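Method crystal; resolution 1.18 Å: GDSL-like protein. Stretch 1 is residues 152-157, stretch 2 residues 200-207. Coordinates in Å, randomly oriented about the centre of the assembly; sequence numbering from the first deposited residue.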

# COMPACT_ATOMS: atom_id res chain seq x y z
N PRO A 152 3.21 -0.49 -4.36
CA PRO A 152 3.10 -1.84 -3.79
C PRO A 152 4.40 -2.60 -3.90
O PRO A 152 5.07 -2.58 -4.95
CB PRO A 152 2.00 -2.50 -4.66
CG PRO A 152 2.00 -1.70 -5.97
CD PRO A 152 2.30 -0.28 -5.50
N CYS A 153 4.76 -3.32 -2.81
CA CYS A 153 6.00 -4.07 -2.82
C CYS A 153 5.95 -5.21 -3.85
O CYS A 153 4.88 -5.73 -4.21
CB CYS A 153 6.29 -4.66 -1.44
SG CYS A 153 6.79 -3.33 -0.28
N LYS A 154 7.13 -5.65 -4.26
CA LYS A 154 7.24 -6.83 -5.12
C LYS A 154 6.84 -8.10 -4.37
O LYS A 154 6.84 -8.18 -3.13
CB LYS A 154 8.65 -6.95 -5.67
CG LYS A 154 8.94 -5.85 -6.70
CD LYS A 154 10.21 -6.12 -7.49
CE LYS A 154 10.45 -5.14 -8.66
NZ LYS A 154 10.83 -3.78 -8.15
N THR A 155 6.52 -9.12 -5.17
CA THR A 155 6.19 -10.45 -4.69
C THR A 155 6.82 -11.46 -5.64
O THR A 155 6.88 -11.25 -6.86
CB THR A 155 4.68 -10.68 -4.60
OG1 THR A 155 4.41 -12.03 -4.21
CG2 THR A 155 3.90 -10.40 -5.88
N SER A 156 7.25 -12.58 -5.08
CA SER A 156 7.69 -13.70 -5.90
C SER A 156 6.55 -14.63 -6.28
O SER A 156 6.81 -15.66 -6.90
CB SER A 156 8.82 -14.47 -5.21
OG SER A 156 8.44 -14.86 -3.90
N GLY A 157 5.32 -14.29 -5.93
CA GLY A 157 4.14 -15.03 -6.32
C GLY A 157 3.68 -16.00 -5.24
O GLY A 157 4.42 -16.40 -4.33
N GLN A 200 12.32 0.12 -3.93
CA GLN A 200 13.37 0.39 -2.94
C GLN A 200 13.02 -0.03 -1.52
O GLN A 200 13.60 0.51 -0.57
CB GLN A 200 13.75 1.86 -2.94
CG GLN A 200 14.36 2.32 -4.25
CD GLN A 200 15.12 3.62 -4.12
OE1 GLN A 200 15.45 4.05 -3.02
NE2 GLN A 200 15.35 4.28 -5.24
N SER A 201 12.15 -1.01 -1.32
CA SER A 201 11.84 -1.40 0.06
C SER A 201 13.03 -1.98 0.81
O SER A 201 13.03 -1.98 2.06
CB SER A 201 10.74 -2.43 0.10
OG SER A 201 11.23 -3.64 -0.45
N GLY A 202 14.00 -2.54 0.09
CA GLY A 202 15.15 -3.19 0.70
C GLY A 202 14.87 -4.59 1.20
O GLY A 202 15.70 -5.15 1.94
N ILE A 203 13.75 -5.19 0.82
CA ILE A 203 13.46 -6.58 1.16
C ILE A 203 13.01 -7.25 -0.12
O ILE A 203 12.01 -6.83 -0.70
CB ILE A 203 12.34 -6.70 2.21
CG1 ILE A 203 12.65 -5.82 3.42
CG2 ILE A 203 12.18 -8.18 2.59
CD1 ILE A 203 11.57 -5.87 4.52
N SER A 204 13.76 -8.26 -0.59
CA SER A 204 13.42 -8.87 -1.88
C SER A 204 12.88 -10.28 -1.72
O SER A 204 13.61 -11.16 -1.25
CB SER A 204 14.61 -8.93 -2.83
OG SER A 204 14.18 -9.52 -4.06
N PRO A 205 11.67 -10.57 -2.20
CA PRO A 205 11.20 -11.96 -2.17
C PRO A 205 11.95 -12.83 -3.17
O PRO A 205 11.77 -14.05 -3.11
CB PRO A 205 9.72 -11.82 -2.50
CG PRO A 205 9.68 -10.55 -3.40
CD PRO A 205 10.70 -9.63 -2.80
N PHE A 206 12.74 -12.26 -4.07
CA PHE A 206 13.52 -13.06 -5.00
C PHE A 206 14.82 -13.55 -4.40
O PHE A 206 15.58 -14.26 -5.10
CB PHE A 206 13.77 -12.29 -6.29
CG PHE A 206 12.49 -11.92 -7.00
CD1 PHE A 206 11.71 -12.92 -7.60
CD2 PHE A 206 12.03 -10.63 -7.05
CE1 PHE A 206 10.52 -12.61 -8.25
CE2 PHE A 206 10.81 -10.32 -7.71
CZ PHE A 206 10.07 -11.33 -8.30
N LEU A 207 15.13 -13.18 -3.16
CA LEU A 207 16.38 -13.60 -2.52
C LEU A 207 16.01 -14.62 -1.44
O LEU A 207 15.21 -14.31 -0.55
CB LEU A 207 17.10 -12.41 -1.89
CG LEU A 207 17.56 -11.37 -2.93
CD1 LEU A 207 18.07 -10.07 -2.27
CD2 LEU A 207 18.63 -11.94 -3.85

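What holds the two segments together, if no hydrogen bond or salt bridge crosses between them? The contact rests on van der Waals packing, centred on Pro 205. The CA-to-CB bond of Pro 205 points toward the first stretch, and Pro 205 CG packs on its backbone, 3.7 Å from Lys 154 O and 3.7 Å from Thr 155 CA. The CA-to-CB bond of Thr 155 points away, so it is the backbone of this residue that meets the proline. Earlier in the first stretch, SG of Cys 153 approaches CB of Ser 201 at 4.1 Å, a loose contact between two buried residues.

How does the Phe 206 ring take part? Its CA-to-CB bond runs sideways, yet the ring comes nearer and reaches three successive residues. CD of Lys 154 meets the ring edge, 4.2 Å from Phe 206 CE2, while the end of that side chain leads away. The carbonyl O of Thr 155 is 3.5 Å from CZ of Phe 206, and CA of Ser 156 is 3.8 Å from CE1 of Phe 206; both approach the ring obliquely.

Does the polar group of Ser 156 bond across the gap? OG of Ser 156 lies 3.5 Å from the carbonyl O of Pro 205, but the pair is not a hydrogen bond; the hydroxyl is satisfied elsewhere in the structure. OG of Ser 156 also sits 3.6 Å from CB of Pro 205, so it contributes here by packing.

Which hydrogen bonds lie within the stretches? Both have local ones. Gly 157 N donates to OG1 of Thr 155 at 3.0 Å. In the second stretch, Ile 203 N donates to OG of Ser 201 at 3.2 Å, and Phe 206 N to OG of Ser 204 at 3.1 Å. A type I turn from Ser 204 to Leu 207 carries Pro 205 and Phe 206 at its two central positions, closed by Leu 207 N to Ser 204 O at 3.2 Å.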